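Long-range contacts in alpha-glucosidase (Bacteroides thetaiotaomicron, PDB 5XFM), which hydrolyses beta-L-arabinopyranosides and alpha-galactosides, acting as a bifunctional, calcium-binding member of glycoside hydrolase family 97: residues F294-W304 against P525-N534; Y448-S457 against R481-G491. The protein carries 1 engineered substitution. All blocks are in the same frame, centred on the assembly; numbering follows the deposited sequence.

Contact 1 (F294-W304 against P525-N534); sequences FGRGTWSWILW and PVQNFALAPN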
# COMPACT_ATOMS: atom_id res chain seq x y z
N PHE A 294 -8.42 -1.18 16.54
CA PHE A 294 -7.08 -0.99 16.00
C PHE A 294 -6.16 -0.39 17.05
O PHE A 294 -6.61 -0.01 18.13
CB PHE A 294 -7.14 -0.10 14.75
CG PHE A 294 -8.27 -0.43 13.83
CD1 PHE A 294 -8.42 -1.72 13.32
CD2 PHE A 294 -9.19 0.54 13.46
CE1 PHE A 294 -9.47 -2.02 12.47
CE2 PHE A 294 -10.23 0.24 12.60
CZ PHE A 294 -10.37 -1.04 12.11
N GLY A 295 -4.87 -0.29 16.73
CA GLY A 295 -3.92 0.30 17.65
C GLY A 295 -2.48 -0.10 17.48
O GLY A 295 -1.97 -0.23 16.37
N ARG A 296 -1.83 -0.37 18.61
CA ARG A 296 -0.38 -0.48 18.68
C ARG A 296 0.02 -1.83 19.24
O ARG A 296 -0.65 -2.37 20.13
CB ARG A 296 0.21 0.62 19.55
CG ARG A 296 0.14 2.03 18.99
CD ARG A 296 -1.21 2.67 19.25
NE ARG A 296 -1.59 2.58 20.65
CZ ARG A 296 -1.26 3.48 21.58
NH1 ARG A 296 -0.51 4.53 21.25
NH2 ARG A 296 -1.66 3.31 22.83
N GLY A 297 1.09 -2.39 18.71
CA GLY A 297 1.60 -3.66 19.18
C GLY A 297 3.07 -3.61 19.52
O GLY A 297 3.82 -2.79 19.00
N THR A 298 3.48 -4.47 20.45
CA THR A 298 4.89 -4.73 20.66
C THR A 298 5.27 -6.00 19.90
O THR A 298 4.43 -6.87 19.66
CB THR A 298 5.24 -4.87 22.15
OG1 THR A 298 4.43 -5.88 22.74
CG2 THR A 298 5.00 -3.55 22.87
N TRP A 299 6.54 -6.11 19.54
CA TRP A 299 6.94 -7.08 18.54
C TRP A 299 8.38 -7.50 18.81
O TRP A 299 9.31 -6.76 18.48
CB TRP A 299 6.78 -6.47 17.15
CG TRP A 299 7.10 -7.37 16.00
CD1 TRP A 299 7.01 -8.74 15.98
CD2 TRP A 299 7.54 -6.98 14.69
NE1 TRP A 299 7.38 -9.21 14.74
CE2 TRP A 299 7.70 -8.15 13.93
CE3 TRP A 299 7.81 -5.74 14.10
CZ2 TRP A 299 8.12 -8.13 12.60
CZ3 TRP A 299 8.23 -5.72 12.78
CH2 TRP A 299 8.38 -6.90 12.04
N SER A 300 8.55 -8.66 19.43
CA SER A 300 9.87 -9.10 19.87
C SER A 300 10.80 -9.48 18.71
O SER A 300 11.99 -9.19 18.75
CB SER A 300 9.73 -10.28 20.86
OG SER A 300 9.47 -11.52 20.21
N TRP A 301 10.26 -10.12 17.68
CA TRP A 301 11.10 -10.68 16.63
C TRP A 301 11.89 -9.65 15.82
O TRP A 301 12.95 -9.96 15.31
CB TRP A 301 10.25 -11.52 15.66
CG TRP A 301 11.07 -12.10 14.54
CD1 TRP A 301 11.72 -13.30 14.53
CD2 TRP A 301 11.34 -11.48 13.28
NE1 TRP A 301 12.38 -13.47 13.33
CE2 TRP A 301 12.16 -12.36 12.55
CE3 TRP A 301 10.98 -10.26 12.70
CZ2 TRP A 301 12.62 -12.07 11.26
CZ3 TRP A 301 11.43 -9.97 11.42
CH2 TRP A 301 12.24 -10.87 10.72
N ILE A 302 11.38 -8.44 15.64
CA ILE A 302 12.08 -7.49 14.78
C ILE A 302 13.51 -7.21 15.29
O ILE A 302 14.47 -7.29 14.52
CB ILE A 302 11.29 -6.16 14.60
CG1 ILE A 302 12.08 -5.18 13.73
CG2 ILE A 302 10.91 -5.53 15.93
CD1 ILE A 302 12.42 -5.72 12.37
N LEU A 303 13.66 -6.95 16.58
CA LEU A 303 14.97 -6.64 17.14
C LEU A 303 15.64 -7.80 17.88
O LEU A 303 16.87 -7.85 17.98
CB LEU A 303 14.86 -5.44 18.08
CG LEU A 303 14.81 -4.08 17.39
CD1 LEU A 303 14.62 -2.97 18.40
CD2 LEU A 303 16.09 -3.88 16.60
N TRP A 304 14.84 -8.73 18.41
CA TRP A 304 15.38 -9.84 19.18
C TRP A 304 15.37 -11.15 18.38
O TRP A 304 15.94 -12.16 18.81
CB TRP A 304 14.61 -9.99 20.49
CG TRP A 304 14.81 -8.84 21.45
CD1 TRP A 304 15.40 -7.64 21.18
CD2 TRP A 304 14.41 -8.80 22.83
NE1 TRP A 304 15.39 -6.85 22.30
CE2 TRP A 304 14.79 -7.53 23.33
CE3 TRP A 304 13.77 -9.70 23.68
CZ2 TRP A 304 14.56 -7.15 24.65
CZ3 TRP A 304 13.54 -9.32 24.99
CH2 TRP A 304 13.93 -8.06 25.47
N PRO A 525 -3.26 0.65 10.13
CA PRO A 525 -4.24 0.65 11.23
C PRO A 525 -3.74 -0.03 12.51
O PRO A 525 -3.96 0.46 13.62
CB PRO A 525 -5.42 -0.16 10.65
CG PRO A 525 -5.19 -0.19 9.18
CD PRO A 525 -3.73 -0.14 8.98
N VAL A 526 -3.06 -1.16 12.34
CA VAL A 526 -2.44 -1.86 13.46
C VAL A 526 -0.92 -1.75 13.32
O VAL A 526 -0.32 -2.41 12.47
CB VAL A 526 -2.86 -3.35 13.51
CG1 VAL A 526 -2.07 -4.10 14.57
CG2 VAL A 526 -4.36 -3.47 13.76
N GLN A 527 -0.31 -0.90 14.14
CA GLN A 527 1.14 -0.69 14.04
C GLN A 527 1.90 -1.55 15.03
O GLN A 527 1.77 -1.39 16.24
CB GLN A 527 1.49 0.79 14.28
CG GLN A 527 0.97 1.78 13.23
CD GLN A 527 1.79 1.82 11.95
OE1 GLN A 527 2.36 0.81 11.53
NE2 GLN A 527 1.86 2.99 11.34
N ASN A 528 2.72 -2.45 14.50
CA ASN A 528 3.68 -3.18 15.31
C ASN A 528 5.04 -2.50 15.16
O ASN A 528 5.81 -2.84 14.26
CB ASN A 528 3.74 -4.65 14.90
CG ASN A 528 2.38 -5.33 14.98
OD1 ASN A 528 1.79 -5.45 16.05
ND2 ASN A 528 1.89 -5.79 13.83
N PHE A 529 5.28 -1.50 16.00
CA PHE A 529 6.52 -0.73 15.97
C PHE A 529 7.71 -1.55 16.44
O PHE A 529 7.55 -2.55 17.15
CB PHE A 529 6.39 0.53 16.82
CG PHE A 529 5.38 1.51 16.31
CD1 PHE A 529 4.27 1.85 17.07
CD2 PHE A 529 5.53 2.08 15.06
CE1 PHE A 529 3.34 2.74 16.59
CE2 PHE A 529 4.60 2.98 14.57
CZ PHE A 529 3.51 3.31 15.35
N ALA A 530 8.90 -1.13 16.04
CA ALA A 530 10.11 -1.86 16.40
C ALA A 530 10.72 -1.39 17.72
O ALA A 530 11.94 -1.27 17.84
CB ALA A 530 11.12 -1.74 15.28
N LEU A 531 9.88 -1.14 18.72
CA LEU A 531 10.37 -0.79 20.04
C LEU A 531 10.84 -2.05 20.78
O LEU A 531 10.53 -3.17 20.38
CB LEU A 531 9.29 -0.07 20.85
CG LEU A 531 8.81 1.27 20.31
CD1 LEU A 531 7.75 1.87 21.21
CD2 LEU A 531 9.98 2.21 20.13
N ALA A 532 11.59 -1.85 21.86
CA ALA A 532 12.01 -2.95 22.73
C ALA A 532 12.03 -2.47 24.18
O ALA A 532 12.16 -1.28 24.44
CB ALA A 532 13.37 -3.46 22.30
N PRO A 533 11.87 -3.40 25.14
CA PRO A 533 11.78 -3.02 26.56
C PRO A 533 12.92 -2.12 27.05
O PRO A 533 12.69 -1.16 27.79
CB PRO A 533 11.82 -4.37 27.29
CG PRO A 533 11.32 -5.35 26.30
CD PRO A 533 11.63 -4.84 24.93
N ASN A 534 14.14 -2.41 26.60
CA ASN A 534 15.31 -1.62 26.97
C ASN A 534 15.18 -0.14 26.59
O ASN A 534 15.89 0.70 27.14
CB ASN A 534 16.57 -2.21 26.34
CG ASN A 534 16.46 -2.35 24.84
OD1 ASN A 534 15.81 -3.26 24.34
ND2 ASN A 534 17.10 -1.45 24.11
O HOH W 1 6.14 -1.39 19.94
O HOH W 2 11.72 -5.37 19.17
O HOH W 3 7.81 -3.86 19.65
O HOH W 4 16.78 -4.28 22.21

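Contact 2 (Y448-S457 against R481-G491); sequences YVGSEAVLAS and RNTVGSMEFGG. With CA (calcium ion), chain E.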
# COMPACT_ATOMS: atom_id res chain seq x y z
N TYR A 448 -9.63 -6.49 7.16
CA TYR A 448 -8.28 -6.31 6.64
C TYR A 448 -7.58 -5.17 7.39
O TYR A 448 -8.10 -4.07 7.47
CB TYR A 448 -8.32 -6.02 5.14
CG TYR A 448 -6.99 -5.55 4.61
CD1 TYR A 448 -5.92 -6.43 4.45
CD2 TYR A 448 -6.80 -4.21 4.28
CE1 TYR A 448 -4.70 -5.99 3.97
CE2 TYR A 448 -5.58 -3.77 3.80
CZ TYR A 448 -4.54 -4.66 3.65
OH TYR A 448 -3.33 -4.21 3.18
N VAL A 449 -6.41 -5.45 7.96
CA VAL A 449 -5.71 -4.41 8.72
C VAL A 449 -4.25 -4.19 8.29
O VAL A 449 -3.40 -3.84 9.11
CB VAL A 449 -5.76 -4.69 10.23
CG1 VAL A 449 -7.21 -4.61 10.73
CG2 VAL A 449 -5.14 -6.04 10.56
N GLY A 450 -3.96 -4.39 7.01
CA GLY A 450 -2.66 -4.01 6.48
C GLY A 450 -1.86 -5.10 5.79
O GLY A 450 -2.12 -6.29 5.97
N SER A 451 -0.87 -4.66 5.03
CA SER A 451 -0.04 -5.54 4.21
C SER A 451 1.43 -5.11 4.25
O SER A 451 1.74 -3.95 4.51
CB SER A 451 -0.51 -5.54 2.75
OG SER A 451 -1.76 -6.18 2.60
N GLU A 452 2.33 -6.05 3.98
CA GLU A 452 3.74 -5.69 3.90
C GLU A 452 3.98 -5.09 2.51
O GLU A 452 3.90 -3.87 2.34
CB GLU A 452 4.64 -6.91 4.17
CG GLU A 452 6.13 -6.61 4.36
CD GLU A 452 6.95 -7.88 4.55
OE1 GLU A 452 6.55 -8.93 4.01
OE2 GLU A 452 8.00 -7.83 5.25
N ALA A 453 4.23 -5.94 1.51
CA ALA A 453 4.43 -5.52 0.12
C ALA A 453 5.38 -4.33 0.00
O ALA A 453 5.15 -3.41 -0.77
CB ALA A 453 3.09 -5.17 -0.52
N VAL A 454 6.48 -4.40 0.75
CA VAL A 454 7.48 -3.34 0.77
C VAL A 454 8.71 -3.89 1.47
O VAL A 454 8.63 -4.87 2.21
CB VAL A 454 6.97 -2.07 1.52
CG1 VAL A 454 6.83 -2.34 3.01
CG2 VAL A 454 7.89 -0.89 1.29
N LEU A 455 9.86 -3.26 1.22
CA LEU A 455 11.05 -3.54 1.98
C LEU A 455 10.86 -2.95 3.37
O LEU A 455 11.08 -1.76 3.60
CB LEU A 455 12.28 -2.95 1.27
CG LEU A 455 12.71 -3.83 0.09
CD1 LEU A 455 13.64 -3.11 -0.85
CD2 LEU A 455 13.37 -5.09 0.63
N ALA A 456 10.43 -3.80 4.30
CA ALA A 456 10.10 -3.35 5.65
C ALA A 456 11.35 -3.16 6.51
O ALA A 456 12.48 -3.41 6.07
CB ALA A 456 9.14 -4.32 6.32
N SER A 457 11.13 -2.70 7.74
CA SER A 457 12.20 -2.40 8.67
C SER A 457 13.10 -3.59 8.98
O SER A 457 14.25 -3.42 9.40
CB SER A 457 11.60 -1.85 9.97
OG SER A 457 10.87 -2.85 10.65
N ARG A 481 4.09 3.68 -2.51
CA ARG A 481 3.56 2.43 -1.96
C ARG A 481 2.40 2.66 -0.99
O ARG A 481 1.37 2.00 -1.08
CB ARG A 481 4.67 1.63 -1.26
CG ARG A 481 4.16 0.53 -0.32
CD ARG A 481 3.32 -0.55 -1.02
NE ARG A 481 2.86 -1.55 -0.06
CZ ARG A 481 1.79 -1.42 0.71
NH1 ARG A 481 1.03 -0.33 0.63
NH2 ARG A 481 1.48 -2.38 1.57
N ASN A 482 2.58 3.59 -0.06
CA ASN A 482 1.64 3.77 1.04
C ASN A 482 0.42 4.63 0.66
O ASN A 482 -0.61 4.57 1.33
CB ASN A 482 2.40 4.35 2.24
CG ASN A 482 1.64 4.21 3.55
OD1 ASN A 482 1.82 5.01 4.46
ND2 ASN A 482 0.79 3.20 3.63
N THR A 483 0.53 5.40 -0.42
CA THR A 483 -0.57 6.27 -0.85
C THR A 483 -1.78 5.47 -1.36
O THR A 483 -2.90 5.95 -1.31
CB THR A 483 -0.12 7.28 -1.96
OG1 THR A 483 -0.98 8.41 -1.96
CG2 THR A 483 -0.12 6.66 -3.35
N VAL A 484 -1.55 4.27 -1.88
CA VAL A 484 -2.66 3.46 -2.37
C VAL A 484 -3.14 2.43 -1.36
O VAL A 484 -4.09 1.69 -1.63
CB VAL A 484 -2.30 2.71 -3.68
CG1 VAL A 484 -1.88 3.70 -4.76
CG2 VAL A 484 -1.20 1.70 -3.41
N GLY A 485 -2.50 2.36 -0.20
CA GLY A 485 -2.91 1.37 0.79
C GLY A 485 -2.06 1.23 2.04
O GLY A 485 -0.91 1.68 2.09
N SER A 486 -2.64 0.57 3.04
CA SER A 486 -1.97 0.34 4.32
C SER A 486 -0.64 -0.37 4.13
O SER A 486 -0.54 -1.35 3.39
CB SER A 486 -2.85 -0.49 5.26
OG SER A 486 -3.99 0.23 5.66
N MET A 487 0.37 0.14 4.82
CA MET A 487 1.72 -0.41 4.75
C MET A 487 2.23 -0.78 6.14
O MET A 487 2.52 0.10 6.96
CB MET A 487 2.66 0.60 4.09
CG MET A 487 4.06 0.11 3.85
SD MET A 487 5.03 1.39 3.03
CE MET A 487 5.10 2.64 4.31
N GLU A 488 2.31 -2.08 6.42
CA GLU A 488 2.76 -2.55 7.73
C GLU A 488 4.28 -2.60 7.74
O GLU A 488 4.89 -3.63 7.44
CB GLU A 488 2.19 -3.93 8.04
CG GLU A 488 1.32 -3.95 9.29
CD GLU A 488 2.12 -4.05 10.58
OE1 GLU A 488 3.22 -4.64 10.57
OE2 GLU A 488 1.66 -3.52 11.62
N PHE A 489 4.89 -1.47 8.07
CA PHE A 489 6.33 -1.29 7.87
C PHE A 489 7.17 -1.77 9.05
O PHE A 489 8.31 -2.18 8.88
CB PHE A 489 6.62 0.19 7.57
CG PHE A 489 8.06 0.47 7.24
CD1 PHE A 489 8.54 0.27 5.95
CD2 PHE A 489 8.93 0.94 8.21
CE1 PHE A 489 9.87 0.52 5.64
CE2 PHE A 489 10.26 1.19 7.90
CZ PHE A 489 10.72 0.98 6.61
N GLY A 490 6.60 -1.71 10.26
CA GLY A 490 7.35 -2.08 11.45
C GLY A 490 8.40 -1.05 11.83
O GLY A 490 9.48 -1.39 12.33
N GLY A 491 8.09 0.22 11.58
CA GLY A 491 9.02 1.31 11.79
C GLY A 491 9.19 1.78 13.22
O GLY A 491 8.73 1.14 14.17
CA CA E . 8.90 -9.99 4.65
O HOH W 5 8.03 -12.04 3.85
O HOH W 6 10.83 -11.20 3.61
O HOH W 7 10.86 -11.67 5.85
O HOH W 8 7.84 -10.68 6.70

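Contact 1 (F294-W304 against P525-N534)
Gly295 and Gly297 hold Gln527 by both polar atoms of its backbone: Gln527 N donates to Gly295 O at 2.9 Å, and Gly297 N donates to Gln527 O at 2.8 Å, the bonding of a parallel strand pair. A weak bond of 3.3 Å runs from Gly295 N to Pro525 O. Glycine fits both places. Gly295 adopts backbone angles (phi 157°, psi -136°) that strain any residue with a CB, while the room beside Gly297 is taken by Asn528, whose buried OD1 has no partner in the model and lies 3.6 Å from Gly297 CA.

Farther along, the chains part and water replaces direct pairing. Water 2 donates to Trp299 O and Leu531 O, and water 3 accepts from Trp299 N at 2.6 Å. With CG opposite its own N (chi1 -177°), Trp299 sends its indole past Asn528, CE3 resting 3.5 Å from Asn528 O, and NE1 is hydrogen-bonded to Asp332.

The helix 300-304 then leans on the small residues of 525-534. Ile302 CG2 packs 3.9 Å from Ala530 CB, Leu303 CD1 fits beside Ala532, and Trp304 CZ2 meets Pro533 CD at 3.7 Å. Water 4, in the plane of the Trp304 ring, joins its NE1 to Asn534 OD1, while Asn534 ND2 is hydrogen-bonded to Asp538.

Strand 295-299 is held on its other edge by strand 328-331. Helix 311-324 touches Thr298, Ala532 and Pro533, while helix 458-462 touches Ile302, placing the contact where the first and last strands of the TIM-barrel domain meet.

Contact 2 (Y448-S457 against R481-G491)
Arg481 spends its N-H groups on main-chain carbonyls. NE donates to Ala453 O at 3.0 Å, in the guanidinium plane but from above the carbonyl plane, and NH2 is shared between Glu452 O and Ser486 O, both at 2.9 Å. NH1 adds weak bonds to Gly485 O and Ser486 O. A flat guanidinium with five N-H bonds suits this task, pinning the turn after strand 448-451 to the loop 481-491, with Met487 CB over one of its faces. Tyr448 OH and Ser451 OG pair at 2.6 Å, with either as donor.

Farther along, two backbone bonds are nearly straight. Glu488 N reaches Ser451 O at 2.7 Å and 176°, and Ser457 N reaches Phe489 O at 3.1 Å and 172°. The Ser457 hydroxyl, set between N and the carbonyl carbon by chi1 of 68°, donates to Gly490 O at 2.6 Å; Gly490 tolerates the positive phi of this bend. One face of the Phe489 ring lies against the backbone of Ala456 and Ser457, while Val454 CG1 meets its edge and also packs on Met487 CG.

Glu452 turns the other way. Both carboxylate oxygens bind calcium, OE2 at 2.4 Å, and OE1 also accepts from Gly434 N. Glu174, from the N-terminal region, Glu458 and four waters join the shell. Glu452 follows barrel strand 448-451 at its C-terminal end, consistent with the active-site end of a TIM barrel.

How the contacts relate
Contact 1 and contact 2 belong to the same barrel domain, with centres about 14 Å apart. Along the chain, both segments of contact 2 fall between those of contact 1. Strands 448-451 and 526-528 lie at the two ends of the parallel sheet, and loop 481-491 runs between them, so the two contacts together probably complete the closure of the barrel. They are joined directly: Ala530 N lies 2.9 Å from Gly491 O, and Asn528 N lies 3.3 Å from Glu488 OE2, both probable hydrogen bonds. The nearest side-chain atom of Trp299 is about 8 Å from the calcium that Glu452 binds, which places the seam near the metal site.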